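Local coordinates for cell division cycle protein 123 (Schizosaccharomyces pombe, PDB 4ZGP) that acts as an ATP-dependent chaperone that binds the gamma subunit of translation initiation factor eIF2 so that the alpha and beta subunits can join it, at residues I101-P114 and G131-L143. Sequence-based numbering, arbitrary orientation. Where two conformers were deposited one is given.
Sequences IEKAIKELGGAVVP and GSLKCTTAEEVLL. With ADP (adenosine-5'-diphosphate), chain C.
Val-112 and Cys-135 pair their backbones in both directions: Val-112 N gives a nearly straight bond to Cys-135 O, and Cys-135 N returns a more bent one to Val-112 O, each 2.8 Å long. This single antiparallel bridge joins the loop before helix 138-146 to edge strand 112-115 of this ATP-grasp protein; the other side of that strand bonds to strand 180-184.

Glu-102, extended beyond CG, carries OE2 to 2.8 Å from Ala-138 N, which meets its anti lone pair in a nearly straight bond (N-H...O 169°). Thr-137 caps the helix, its OG1 accepting from Glu-140 N in a capping box; the Glu-102 carboxylate takes up a further first-turn N-H, and its charge probably interacts favourably with the helix dipole. An alanine in place of Glu-102 would probably leave Ala-138 N without this acceptor.

Apolar groups fill the angle between the helices and the strand. Small Ala-138 lets CG2 of Ile-101 approach its CB to 3.7 Å. Branched Val-141 serves three neighbours: CG1 meets Pro-114 CB at 3.8 Å, while CG2 lies 3.9 Å from Val-112 CG2 and also faces Ile-105 CD1.

Toward the nucleotide, Val-113 CG2 touches Leu-133 CB and lies 3.7 Å from C6 of the ADP adenine, whereas Leu-133 CD1 reaches the ribose. With loop and helix start tied to the strand, both residues are probably held in place against the nucleotide.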
loop_
_atom_site.group_PDB
_atom_site.type_symbol
_atom_site.label_atom_id
_atom_site.label_comp_id
_atom_site.label_asym_id
_atom_site.label_seq_id
_atom_site.Cartn_x
_atom_site.Cartn_y
_atom_site.Cartn_z
ATOM N N ILE A 101 -14.057 -15.086 -3.605
ATOM C CA ILE A 101 -13.668 -13.755 -4.042
ATOM C C ILE A 101 -14.872 -12.911 -4.393
ATOM O O ILE A 101 -14.977 -11.766 -3.977
ATOM C CB ILE A 101 -12.719 -13.852 -5.230
ATOM C CG1 ILE A 101 -11.424 -14.534 -4.774
ATOM C CG2 ILE A 101 -12.483 -12.482 -5.860
ATOM C CD1 ILE A 101 -10.449 -14.787 -5.891
ATOM N N GLU A 102 -15.826 -13.476 -5.131
ATOM C CA GLU A 102 -16.934 -12.639 -5.548
ATOM C C GLU A 102 -17.935 -12.411 -4.415
ATOM O O GLU A 102 -18.720 -11.459 -4.452
ATOM C CB GLU A 102 -17.588 -13.235 -6.800
ATOM C CG GLU A 102 -16.699 -12.939 -8.018
ATOM C CD GLU A 102 -17.101 -13.654 -9.294
ATOM O OE1 GLU A 102 -18.014 -14.511 -9.249
ATOM O OE2 GLU A 102 -16.488 -13.339 -10.348
ATOM N N LYS A 103 -17.890 -13.255 -3.396
ATOM C CA LYS A 103 -18.668 -13.000 -2.191
ATOM C C LYS A 103 -18.155 -11.718 -1.525
ATOM O O LYS A 103 -18.928 -10.817 -1.175
ATOM C CB LYS A 103 -18.576 -14.189 -1.232
ATOM C CG LYS A 103 -19.155 -13.932 0.153
ATOM C CD LYS A 103 -19.067 -15.169 1.042
ATOM C CE LYS A 103 -20.290 -16.049 0.861
ATOM N NZ LYS A 103 -21.535 -15.292 1.185
ATOM N N ALA A 104 -16.840 -11.639 -1.381
ATOM C CA ALA A 104 -16.193 -10.454 -0.820
ATOM C C ALA A 104 -16.493 -9.190 -1.635
ATOM O O ALA A 104 -16.791 -8.135 -1.077
ATOM C CB ALA A 104 -14.700 -10.685 -0.723
ATOM N N ILE A 105 -16.447 -9.306 -2.959
ATOM C CA ILE A 105 -16.743 -8.166 -3.813
ATOM C C ILE A 105 -18.166 -7.665 -3.606
ATOM O O ILE A 105 -18.401 -6.462 -3.457
ATOM C CB ILE A 105 -16.519 -8.519 -5.294
ATOM C CG1 ILE A 105 -15.044 -8.854 -5.524
ATOM C CG2 ILE A 105 -16.988 -7.364 -6.194
ATOM C CD1 ILE A 105 -14.691 -9.233 -6.961
ATOM N N LYS A 106 -19.122 -8.594 -3.599
ATOM C CA LYS A 106 -20.521 -8.258 -3.331
ATOM C C LYS A 106 -20.692 -7.548 -1.987
ATOM O O LYS A 106 -21.364 -6.512 -1.882
ATOM C CB LYS A 106 -21.380 -9.525 -3.349
ATOM C CG LYS A 106 -22.814 -9.295 -2.895
ATOM C CD LYS A 106 -23.546 -10.626 -2.679
ATOM C CE LYS A 106 -22.717 -11.583 -1.829
ATOM N NZ LYS A 106 -23.285 -12.965 -1.789
ATOM N N GLU A 107 -20.073 -8.113 -0.962
ATOM C CA GLU A 107 -20.110 -7.540 0.386
ATOM C C GLU A 107 -19.487 -6.147 0.489
ATOM O O GLU A 107 -19.801 -5.391 1.411
ATOM C CB GLU A 107 -19.410 -8.485 1.356
ATOM C CG GLU A 107 -20.238 -9.717 1.691
ATOM C CD GLU A 107 -19.432 -10.795 2.389
ATOM O OE1 GLU A 107 -19.966 -11.909 2.574
ATOM O OE2 GLU A 107 -18.259 -10.535 2.740
ATOM N N LEU A 108 -18.612 -5.804 -0.449
ATOM C CA LEU A 108 -17.956 -4.492 -0.438
ATOM C C LEU A 108 -18.678 -3.517 -1.365
ATOM O O LEU A 108 -18.231 -2.390 -1.573
ATOM C CB LEU A 108 -16.478 -4.626 -0.826
ATOM C CG LEU A 108 -15.626 -5.358 0.225
ATOM C CD1 LEU A 108 -14.252 -5.750 -0.312
ATOM C CD2 LEU A 108 -15.472 -4.519 1.509
ATOM N N GLY A 109 -19.804 -3.952 -1.922
ATOM C CA GLY A 109 -20.613 -3.068 -2.742
ATOM C C GLY A 109 -20.437 -3.234 -4.239
ATOM O O GLY A 109 -20.904 -2.396 -5.015
ATOM N N GLY A 110 -19.754 -4.296 -4.654
ATOM C CA GLY A 110 -19.624 -4.600 -6.070
ATOM C C GLY A 110 -18.380 -4.130 -6.807
ATOM O O GLY A 110 -18.213 -4.431 -7.984
ATOM N N ALA A 111 -17.492 -3.404 -6.133
ATOM C CA ALA A 111 -16.271 -2.944 -6.792
ATOM C C ALA A 111 -15.114 -2.898 -5.792
ATOM O O ALA A 111 -15.264 -2.337 -4.703
ATOM C CB ALA A 111 -16.489 -1.581 -7.423
ATOM N N VAL A 112 -13.989 -3.515 -6.160
ATOM C CA VAL A 112 -12.826 -3.590 -5.263
ATOM C C VAL A 112 -11.494 -3.298 -5.959
ATOM O O VAL A 112 -11.389 -3.358 -7.183
ATOM C CB VAL A 112 -12.712 -4.985 -4.590
ATOM C CG1 VAL A 112 -14.016 -5.362 -3.888
ATOM C CG2 VAL A 112 -12.313 -6.063 -5.597
ATOM N N VAL A 113 -10.490 -2.963 -5.150
ATOM C CA VAL A 113 -9.101 -2.913 -5.586
ATOM C C VAL A 113 -8.339 -4.031 -4.877
ATOM O O VAL A 113 -8.328 -4.085 -3.651
ATOM C CB VAL A 113 -8.450 -1.540 -5.271
ATOM C CG1 VAL A 113 -6.951 -1.590 -5.533
ATOM C CG2 VAL A 113 -9.092 -0.423 -6.099
ATOM N N PRO A 114 -7.743 -4.959 -5.640
ATOM C CA PRO A 114 -7.063 -6.106 -5.033
ATOM C C PRO A 114 -5.605 -5.824 -4.718
ATOM O O PRO A 114 -5.008 -5.004 -5.411
ATOM C CB PRO A 114 -7.154 -7.169 -6.117
ATOM C CG PRO A 114 -7.042 -6.326 -7.405
ATOM C CD PRO A 114 -7.795 -5.058 -7.108
ATOM N N GLY A 131 -8.616 0.691 -17.963
ATOM C CA GLY A 131 -7.568 1.569 -17.464
ATOM C C GLY A 131 -7.664 1.916 -15.984
ATOM O O GLY A 131 -7.140 2.934 -15.539
ATOM N N SER A 132 -8.312 1.057 -15.209
ATOM C CA SER A 132 -8.589 1.352 -13.809
ATOM C C SER A 132 -8.216 0.167 -12.917
ATOM O O SER A 132 -8.148 -0.960 -13.386
ATOM C CB SER A 132 -10.072 1.709 -13.639
ATOM O OG SER A 132 -10.422 1.873 -12.281
ATOM N N LEU A 133 -7.986 0.432 -11.635
ATOM C CA LEU A 133 -7.747 -0.627 -10.672
ATOM C C LEU A 133 -9.063 -1.261 -10.230
ATOM O O LEU A 133 -9.069 -2.307 -9.583
ATOM C CB LEU A 133 -7.001 -0.093 -9.441
ATOM C CG LEU A 133 -5.497 0.145 -9.578
ATOM C CD1 LEU A 133 -4.971 0.757 -8.299
ATOM C CD2 LEU A 133 -4.818 -1.162 -9.844
ATOM N N LYS A 134 -10.164 -0.607 -10.570
ATOM C CA LYS A 134 -11.491 -1.080 -10.195
ATOM C C LYS A 134 -11.788 -2.466 -10.766
ATOM O O LYS A 134 -11.684 -2.682 -11.962
ATOM C CB LYS A 134 -12.540 -0.084 -10.667
ATOM C CG LYS A 134 -13.972 -0.389 -10.248
ATOM C CD LYS A 134 -14.902 0.665 -10.849
ATOM C CE LYS A 134 -16.310 0.586 -10.292
ATOM N NZ LYS A 134 -17.190 1.627 -10.937
ATOM N N CYS A 135 -12.145 -3.408 -9.898
ATOM C CA CYS A 135 -12.462 -4.767 -10.331
ATOM C C CYS A 135 -13.844 -5.102 -9.813
ATOM O O CYS A 135 -14.147 -4.830 -8.646
ATOM C CB CYS A 135 -11.453 -5.789 -9.807
ATOM S SG CYS A 135 -9.768 -5.540 -10.382
ATOM N N THR A 136 -14.677 -5.696 -10.666
ATOM C CA THR A 136 -16.040 -6.042 -10.261
ATOM C C THR A 136 -16.296 -7.545 -10.278
ATOM O O THR A 136 -17.340 -8.007 -9.825
ATOM C CB THR A 136 -17.081 -5.362 -11.171
ATOM O OG1 THR A 136 -16.815 -5.711 -12.544
ATOM C CG2 THR A 136 -17.005 -3.857 -11.016
ATOM N N THR A 137 -15.354 -8.314 -10.806
ATOM C CA THR A 137 -15.492 -9.767 -10.835
ATOM C C THR A 137 -14.187 -10.412 -10.426
ATOM O O THR A 137 -13.147 -9.748 -10.397
ATOM C CB THR A 137 -15.875 -10.293 -12.240
ATOM O OG1 THR A 137 -14.758 -10.140 -13.121
ATOM C CG2 THR A 137 -17.053 -9.513 -12.813
ATOM N N ALA A 138 -14.225 -11.704 -10.124
ATOM C CA ALA A 138 -12.998 -12.405 -9.760
ATOM C C ALA A 138 -12.029 -12.457 -10.930
ATOM O O ALA A 138 -10.804 -12.437 -10.750
ATOM C CB ALA A 138 -13.309 -13.821 -9.260
ATOM N N GLU A 139 -12.575 -12.524 -12.141
ATOM C CA GLU A 139 -11.740 -12.549 -13.330
ATOM C C GLU A 139 -10.873 -11.296 -13.442
ATOM O O GLU A 139 -9.681 -11.376 -13.767
ATOM C CB GLU A 139 -12.607 -12.690 -14.576
ATOM C CG GLU A 139 -11.819 -13.014 -15.810
ATOM C CD GLU A 139 -12.704 -13.133 -17.046
ATOM O OE1 GLU A 139 -12.224 -13.717 -18.035
ATOM O OE2 GLU A 139 -13.862 -12.646 -17.029
ATOM N N GLU A 140 -11.483 -10.150 -13.176
ATOM C CA GLU A 140 -10.775 -8.884 -13.226
ATOM C C GLU A 140 -9.725 -8.787 -12.124
ATOM O O GLU A 140 -8.600 -8.346 -12.369
ATOM C CB GLU A 140 -11.766 -7.727 -13.128
ATOM C CG GLU A 140 -12.463 -7.424 -14.441
ATOM C CD GLU A 140 -13.474 -6.307 -14.319
ATOM O OE1 GLU A 140 -14.164 -6.239 -13.283
ATOM O OE2 GLU A 140 -13.577 -5.495 -15.264
ATOM N N VAL A 141 -10.090 -9.206 -10.920
ATOM C CA VAL A 141 -9.142 -9.235 -9.812
ATOM C C VAL A 141 -7.905 -10.060 -10.183
ATOM O O VAL A 141 -6.764 -9.606 -10.031
ATOM C CB VAL A 141 -9.796 -9.812 -8.539
ATOM C CG1 VAL A 141 -8.732 -10.319 -7.554
ATOM C CG2 VAL A 141 -10.728 -8.775 -7.903
ATOM N N LEU A 142 -8.139 -11.257 -10.705
ATOM C CA LEU A 142 -7.069 -12.208 -10.970
ATOM C C LEU A 142 -6.183 -11.758 -12.123
ATOM O O LEU A 142 -4.964 -11.927 -12.088
ATOM C CB LEU A 142 -7.661 -13.595 -11.268
ATOM C CG LEU A 142 -8.294 -14.286 -10.051
ATOM C CD1 LEU A 142 -9.168 -15.470 -10.452
ATOM C CD2 LEU A 142 -7.206 -14.739 -9.106
ATOM N N LEU A 143 -6.803 -11.187 -13.146
ATOM C CA LEU A 143 -6.051 -10.730 -14.306
ATOM C C LEU A 143 -5.111 -9.599 -13.887
ATOM O O LEU A 143 -3.923 -9.591 -14.234
ATOM C CB LEU A 143 -7.017 -10.292 -15.412
ATOM C CG LEU A 143 -6.497 -10.028 -16.818
ATOM C CD1 LEU A 143 -7.475 -10.591 -17.838
ATOM C CD2 LEU A 143 -6.365 -8.548 -17.011
HETATM P PB ADP C . 1.000 1.325 -2.754
HETATM O O1B ADP C . 1.232 1.797 -1.327
HETATM O O2B ADP C . 1.587 -0.043 -3.051
HETATM O O3B ADP C . 1.271 2.437 -3.746
HETATM P PA ADP C . -1.814 1.840 -2.290
HETATM O O1A ADP C . -1.252 2.962 -1.453
HETATM O O2A ADP C . -2.816 0.836 -1.745
HETATM O O3A ADP C . -0.584 0.983 -2.896
HETATM O "O5'" ADP C . -2.477 2.526 -3.580
HETATM C "C5'" ADP C . -1.842 2.542 -4.859
HETATM C "C4'" ADP C . -2.676 3.498 -5.694
HETATM O "O4'" ADP C . -3.901 2.860 -6.059
HETATM C "C3'" ADP C . -3.055 4.724 -4.878
HETATM O "O3'" ADP C . -2.211 5.835 -5.195
HETATM C "C2'" ADP C . -4.500 5.006 -5.234
HETATM O "O2'" ADP C . -4.597 6.059 -6.197
HETATM C "C1'" ADP C . -5.022 3.725 -5.852
HETATM N N9 ADP C . -5.940 3.098 -4.869
HETATM C C8 ADP C . -5.555 2.410 -3.772
HETATM N N7 ADP C . -6.637 1.966 -3.075
HETATM C C5 ADP C . -7.744 2.374 -3.736
HETATM C C6 ADP C . -9.207 2.233 -3.547
HETATM N N6 ADP C . -9.682 1.548 -2.474
HETATM N N1 ADP C . -10.030 2.805 -4.466
HETATM C C2 ADP C . -9.527 3.472 -5.528
HETATM N N3 ADP C . -8.208 3.638 -5.765
HETATM C C4 ADP C . -7.280 3.118 -4.918
HETATM O O HOH W 1 -15.754 -13.629 -12.717
HETATM O O HOH W 2 -19.958 -5.980 -9.475
#